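Local coordinates for protein serine-threonine phosphatase 2C (Toxoplasma gondii, PDB 2I44) that probably removes phosphate from serine and threonine residues of proteins, as a PP2C-family phosphatase, and binds calcium ions, at residues D102-V113 with V144-G153. Numbering follows the deposited sequence.
Sequences DEKLPQLLDQAV and VLAKGFVAVG
F149 lays its ring against the D102-P106 turn of the helix that spans 98-130, where P106 CG sits over one face, 4.1 Å from the ring centroid, a CH-pi contact. Proline suits this place twice over: its ring offers a rigid apolar corner, and having no N-H of its own to donate, it fits the kink, where the N atoms of P106 and Q107 lack bonds to the turn before. With CG anti to the carbonyl carbon (chi1 -73°), the F149 ring is directed toward D102. There F149 CE2 comes within 3.9 Å of D102 CG, the carboxylate plane turned 74° from the ring. L105 CD2 meets F149 CD2 at 3.6 Å, an oblique approach, and also touches CB of K147.

One turn on, the forked end of L109 divides its work: CD1 packs on F149 CB at 3.8 Å, while CD2 reaches CB of A146 on the neighbouring strand. Small A151 lets the helix come in close, its CB lying 4.0 Å from L109 CB. V113 then sets CG2 against CB of A151 and CG2 of V144, and G153, bare of a side chain, leaves room for V113 CG1. Extended K147 brings NZ to 4.0 Å from D102 OD1, opposite charges too far apart for a salt bridge but probably mildly attractive.

No hydrogen bond crosses this largely buried interface. The type I' turn A146-F149 joins two antiparallel strands into a beta hairpin, and helix 102-113 runs at 31° to strand 149-153, its axis 8.6 Å away. W85 of helix 83-92 also touches L109. Helices packed on the outer face of an antiparallel sheet are characteristic of the PP2C alpha-beta-beta-alpha sandwich.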
ATOM      1  N   ASP A 102      -7.220 -23.833  -6.327  1.00 34.65           N
ATOM      2  CA  ASP A 102      -6.601 -23.447  -5.066  1.00 34.96           C
ATOM      3  C   ASP A 102      -5.118 -23.763  -4.992  1.00 35.10           C
ATOM      4  O   ASP A 102      -4.404 -23.221  -4.154  1.00 36.37           O
ATOM      5  CB  ASP A 102      -7.332 -24.119  -3.906  1.00 34.10           C
ATOM      6  CG  ASP A 102      -8.654 -23.456  -3.601  1.00 35.18           C
ATOM      7  OD1 ASP A 102      -9.306 -22.964  -4.546  1.00 33.65           O
ATOM      8  OD2 ASP A 102      -9.046 -23.433  -2.418  1.00 37.64           O
ATOM      9  N   GLU A 103      -4.645 -24.634  -5.875  1.00 35.55           N
ATOM     10  CA  GLU A 103      -3.239 -24.988  -5.867  1.00 33.84           C
ATOM     11  C   GLU A 103      -2.416 -24.120  -6.805  1.00 33.03           C
ATOM     12  O   GLU A 103      -1.244 -23.860  -6.547  1.00 32.79           O
ATOM     13  CB  GLU A 103      -3.071 -26.458  -6.240  1.00 36.86           C
ATOM     14  CG  GLU A 103      -1.629 -26.914  -6.292  1.00 39.98           C
ATOM     15  CD  GLU A 103      -1.504 -28.425  -6.294  1.00 44.16           C
ATOM     16  OE1 GLU A 103      -2.182 -29.078  -7.120  1.00 46.42           O
ATOM     17  OE2 GLU A 103      -0.727 -28.959  -5.470  1.00 45.43           O
ATOM     18  N   LYS A 104      -3.032 -23.662  -7.889  1.00 31.68           N
ATOM     19  CA  LYS A 104      -2.317 -22.846  -8.865  1.00 30.95           C
ATOM     20  C   LYS A 104      -2.614 -21.349  -8.754  1.00 29.78           C
ATOM     21  O   LYS A 104      -1.779 -20.517  -9.105  1.00 29.87           O
ATOM     22  CB  LYS A 104      -2.651 -23.336 -10.279  1.00 32.65           C
ATOM     23  CG  LYS A 104      -2.436 -24.841 -10.454  1.00 35.11           C
ATOM     24  CD  LYS A 104      -2.789 -25.325 -11.855  1.00 37.77           C
ATOM     25  CE  LYS A 104      -1.757 -24.877 -12.876  1.00 39.29           C
ATOM     26  NZ  LYS A 104      -2.113 -25.323 -14.257  1.00 42.89           N
ATOM     27  N   LEU A 105      -3.798 -21.019  -8.248  1.00 28.16           N
ATOM     28  CA  LEU A 105      -4.230 -19.632  -8.107  1.00 28.60           C
ATOM     29  C   LEU A 105      -3.248 -18.732  -7.353  1.00 28.01           C
ATOM     30  O   LEU A 105      -3.014 -17.600  -7.767  1.00 29.90           O
ATOM     31  CB  LEU A 105      -5.612 -19.580  -7.440  1.00 26.19           C
ATOM     32  CG  LEU A 105      -6.361 -18.238  -7.440  1.00 28.04           C
ATOM     33  CD1 LEU A 105      -6.499 -17.718  -8.862  1.00 26.57           C
ATOM     34  CD2 LEU A 105      -7.733 -18.409  -6.815  1.00 26.30           C
ATOM     35  N   PRO A 106      -2.663 -19.218  -6.242  1.00 28.35           N
ATOM     36  CA  PRO A 106      -1.714 -18.399  -5.481  1.00 27.60           C
ATOM     37  C   PRO A 106      -0.529 -17.870  -6.280  1.00 27.10           C
ATOM     38  O   PRO A 106      -0.228 -16.678  -6.221  1.00 26.59           O
ATOM     39  CB  PRO A 106      -1.286 -19.331  -4.350  1.00 28.58           C
ATOM     40  CG  PRO A 106      -2.535 -20.113  -4.099  1.00 29.16           C
ATOM     41  CD  PRO A 106      -2.979 -20.456  -5.507  1.00 29.37           C
ATOM     42  N   GLN A 107       0.146 -18.739  -7.028  1.00 26.17           N
ATOM     43  CA  GLN A 107       1.287 -18.285  -7.811  1.00 26.71           C
ATOM     44  C   GLN A 107       0.876 -17.395  -8.980  1.00 25.98           C
ATOM     45  O   GLN A 107       1.643 -16.528  -9.402  1.00 24.72           O
ATOM     46  CB  GLN A 107       2.117 -19.469  -8.323  1.00 30.30           C
ATOM     47  CG  GLN A 107       3.008 -20.107  -7.256  1.00 35.63           C
ATOM     48  CD  GLN A 107       3.732 -19.071  -6.388  1.00 39.05           C
ATOM     49  OE1 GLN A 107       3.428 -18.916  -5.197  1.00 38.37           O
ATOM     50  NE2 GLN A 107       4.685 -18.353  -6.986  1.00 37.98           N
ATOM     51  N   LEU A 108      -0.325 -17.609  -9.511  1.00 24.81           N
ATOM     52  CA  LEU A 108      -0.804 -16.782 -10.608  1.00 23.58           C
ATOM     53  C   LEU A 108      -1.081 -15.380 -10.067  1.00 23.38           C
ATOM     54  O   LEU A 108      -0.785 -14.379 -10.720  1.00 22.46           O
ATOM     55  CB  LEU A 108      -2.075 -17.375 -11.216  1.00 25.42           C
ATOM     56  CG  LEU A 108      -1.909 -18.643 -12.068  1.00 25.64           C
ATOM     57  CD1 LEU A 108      -3.275 -19.141 -12.514  1.00 28.36           C
ATOM     58  CD2 LEU A 108      -1.028 -18.338 -13.282  1.00 27.12           C
ATOM     59  N   LEU A 109      -1.639 -15.315  -8.860  1.00 22.36           N
ATOM     60  CA  LEU A 109      -1.935 -14.036  -8.225  1.00 21.94           C
ATOM     61  C   LEU A 109      -0.639 -13.313  -7.871  1.00 21.90           C
ATOM     62  O   LEU A 109      -0.530 -12.104  -8.040  1.00 23.32           O
ATOM     63  CB  LEU A 109      -2.771 -14.240  -6.958  1.00 21.12           C
ATOM     64  CG  LEU A 109      -4.201 -14.751  -7.136  1.00 23.17           C
ATOM     65  CD1 LEU A 109      -4.851 -14.963  -5.765  1.00 24.53           C
ATOM     66  CD2 LEU A 109      -4.995 -13.746  -7.955  1.00 20.26           C
ATOM     67  N   ASP A 110       0.339 -14.062  -7.373  1.00 21.33           N
ATOM     68  CA  ASP A 110       1.630 -13.498  -7.005  1.00 21.44           C
ATOM     69  C   ASP A 110       2.234 -12.830  -8.233  1.00 21.80           C
ATOM     70  O   ASP A 110       2.582 -11.643  -8.213  1.00 19.05           O
ATOM     71  CB  ASP A 110       2.561 -14.613  -6.489  1.00 24.85           C
ATOM     72  CG  ASP A 110       3.992 -14.135  -6.250  1.00 28.56           C
ATOM     73  OD1 ASP A 110       4.665 -13.737  -7.224  1.00 33.16           O
ATOM     74  OD2 ASP A 110       4.452 -14.167  -5.088  1.00 30.66           O
ATOM     75  N   GLN A 111       2.342 -13.600  -9.309  1.00 20.09           N
ATOM     76  CA  GLN A 111       2.909 -13.103 -10.555  1.00 20.30           C
ATOM     77  C   GLN A 111       2.166 -11.891 -11.117  1.00 18.71           C
ATOM     78  O   GLN A 111       2.784 -10.959 -11.634  1.00 19.35           O
ATOM     79  CB  GLN A 111       2.924 -14.225 -11.600  1.00 21.35           C
ATOM     80  CG  GLN A 111       3.545 -13.830 -12.923  1.00 22.67           C
ATOM     81  CD  GLN A 111       5.012 -13.472 -12.787  1.00 24.66           C
ATOM     82  OE1 GLN A 111       5.815 -14.274 -12.300  1.00 28.78           O
ATOM     83  NE2 GLN A 111       5.370 -12.267 -13.213  1.00 24.49           N
ATOM     84  N   ALA A 112       0.840 -11.899 -11.026  1.00 19.35           N
ATOM     85  CA  ALA A 112       0.053 -10.782 -11.542  1.00 17.68           C
ATOM     86  C   ALA A 112       0.321  -9.500 -10.752  1.00 17.34           C
ATOM     87  O   ALA A 112       0.423  -8.416 -11.324  1.00 16.62           O
ATOM     88  CB  ALA A 112      -1.440 -11.122 -11.496  1.00 19.61           C
ATOM     89  N   VAL A 113       0.416  -9.624  -9.434  1.00 15.40           N
ATOM     90  CA  VAL A 113       0.670  -8.460  -8.590  1.00 16.22           C
ATOM     91  C   VAL A 113       2.064  -7.939  -8.909  1.00 15.58           C
ATOM     92  O   VAL A 113       2.288  -6.735  -8.977  1.00 16.07           O
ATOM     93  CB  VAL A 113       0.555  -8.827  -7.093  1.00 15.48           C
ATOM     94  CG1 VAL A 113       1.012  -7.664  -6.215  1.00 13.16           C
ATOM     95  CG2 VAL A 113      -0.890  -9.176  -6.768  1.00 16.31           C
ATOM     96  N   VAL A 144      -5.220  -7.957  -3.236  1.00 16.76           N
ATOM     97  CA  VAL A 144      -6.084  -8.457  -4.287  1.00 16.22           C
ATOM     98  C   VAL A 144      -6.859  -9.656  -3.737  1.00 18.02           C
ATOM     99  O   VAL A 144      -6.276 -10.695  -3.431  1.00 16.55           O
ATOM    100  CB  VAL A 144      -5.260  -8.869  -5.529  1.00 16.04           C
ATOM    101  CG1 VAL A 144      -6.166  -9.502  -6.593  1.00 14.66           C
ATOM    102  CG2 VAL A 144      -4.560  -7.641  -6.105  1.00 16.57           C
ATOM    103  N   LEU A 145      -8.167  -9.479  -3.572  1.00 18.39           N
ATOM    104  CA  LEU A 145      -9.033 -10.540  -3.081  1.00 21.14           C
ATOM    105  C   LEU A 145      -9.562 -11.304  -4.291  1.00 22.90           C
ATOM    106  O   LEU A 145     -10.102 -10.701  -5.217  1.00 23.38           O
ATOM    107  CB  LEU A 145     -10.211  -9.955  -2.297  1.00 19.23           C
ATOM    108  CG  LEU A 145     -11.308 -10.956  -1.914  1.00 20.73           C
ATOM    109  CD1 LEU A 145     -10.772 -11.933  -0.879  1.00 21.20           C
ATOM    110  CD2 LEU A 145     -12.520 -10.215  -1.363  1.00 16.44           C
ATOM    111  N   ALA A 146      -9.399 -12.624  -4.286  1.00 24.13           N
ATOM    112  CA  ALA A 146      -9.871 -13.456  -5.389  1.00 23.84           C
ATOM    113  C   ALA A 146     -10.103 -14.886  -4.915  1.00 24.56           C
ATOM    114  O   ALA A 146      -9.168 -15.572  -4.490  1.00 24.51           O
ATOM    115  CB  ALA A 146      -8.859 -13.445  -6.529  1.00 21.58           C
ATOM    116  N   LYS A 147     -11.360 -15.316  -4.986  1.00 25.65           N
ATOM    117  CA  LYS A 147     -11.776 -16.659  -4.593  1.00 25.02           C
ATOM    118  C   LYS A 147     -11.115 -17.164  -3.309  1.00 25.32           C
ATOM    119  O   LYS A 147     -10.421 -18.181  -3.313  1.00 23.10           O
ATOM    120  CB  LYS A 147     -11.500 -17.648  -5.731  1.00 26.82           C
ATOM    121  CG  LYS A 147     -12.226 -18.984  -5.586  1.00 28.63           C
ATOM    122  CD  LYS A 147     -11.800 -19.982  -6.656  1.00 32.22           C
ATOM    123  CE  LYS A 147     -12.537 -21.309  -6.497  1.00 36.15           C
ATOM    124  NZ  LYS A 147     -12.051 -22.358  -7.444  1.00 39.59           N
ATOM    125  N   GLY A 148     -11.321 -16.442  -2.213  1.00 24.84           N
ATOM    126  CA  GLY A 148     -10.762 -16.863  -0.941  1.00 26.27           C
ATOM    127  C   GLY A 148      -9.293 -16.582  -0.692  1.00 27.38           C
ATOM    128  O   GLY A 148      -8.776 -16.924   0.369  1.00 27.98           O
ATOM    129  N   PHE A 149      -8.616 -15.966  -1.653  1.00 26.57           N
ATOM    130  CA  PHE A 149      -7.204 -15.646  -1.491  1.00 25.37           C
ATOM    131  C   PHE A 149      -6.978 -14.146  -1.536  1.00 24.21           C
ATOM    132  O   PHE A 149      -7.665 -13.424  -2.261  1.00 24.51           O
ATOM    133  CB  PHE A 149      -6.370 -16.294  -2.596  1.00 25.83           C
ATOM    134  CG  PHE A 149      -6.224 -17.781  -2.457  1.00 28.90           C
ATOM    135  CD1 PHE A 149      -5.392 -18.322  -1.482  1.00 28.75           C
ATOM    136  CD2 PHE A 149      -6.932 -18.643  -3.289  1.00 30.94           C
ATOM    137  CE1 PHE A 149      -5.267 -19.703  -1.335  1.00 31.26           C
ATOM    138  CE2 PHE A 149      -6.818 -20.027  -3.155  1.00 31.60           C
ATOM    139  CZ  PHE A 149      -5.984 -20.560  -2.174  1.00 31.51           C
ATOM    140  N   VAL A 150      -6.019 -13.680  -0.747  1.00 21.90           N
ATOM    141  CA  VAL A 150      -5.674 -12.273  -0.736  1.00 21.44           C
ATOM    142  C   VAL A 150      -4.194 -12.173  -1.054  1.00 20.38           C
ATOM    143  O   VAL A 150      -3.351 -12.666  -0.302  1.00 16.40           O
ATOM    144  CB  VAL A 150      -5.949 -11.613   0.626  1.00 23.06           C
ATOM    145  CG1 VAL A 150      -5.485 -10.159   0.600  1.00 21.86           C
ATOM    146  CG2 VAL A 150      -7.430 -11.673   0.927  1.00 22.24           C
ATOM    147  N   ALA A 151      -3.898 -11.559  -2.194  1.00 17.39           N
ATOM    148  CA  ALA A 151      -2.529 -11.368  -2.633  1.00 16.86           C
ATOM    149  C   ALA A 151      -2.077  -9.993  -2.162  1.00 16.48           C
ATOM    150  O   ALA A 151      -2.475  -8.973  -2.731  1.00 18.10           O
ATOM    151  CB  ALA A 151      -2.454 -11.456  -4.155  1.00 16.23           C
ATOM    152  N   VAL A 152      -1.259  -9.971  -1.116  1.00 14.56           N
ATOM    153  CA  VAL A 152      -0.752  -8.726  -0.566  1.00 14.09           C
ATOM    154  C   VAL A 152       0.560  -8.311  -1.230  1.00 13.15           C
ATOM    155  O   VAL A 152       1.480  -9.118  -1.391  1.00 12.29           O
ATOM    156  CB  VAL A 152      -0.501  -8.840   0.966  1.00 15.22           C
ATOM    157  CG1 VAL A 152       0.121  -7.560   1.491  1.00 16.99           C
ATOM    158  CG2 VAL A 152      -1.801  -9.112   1.695  1.00 14.55           C
ATOM    159  N   GLY A 153       0.633  -7.045  -1.614  1.00 12.69           N
ATOM    160  CA  GLY A 153       1.840  -6.523  -2.221  1.00 11.70           C
ATOM    161  C   GLY A 153       2.116  -5.162  -1.618  1.00 12.47           C
ATOM    162  O   GLY A 153       1.187  -4.494  -1.150  1.00 14.41           O
TER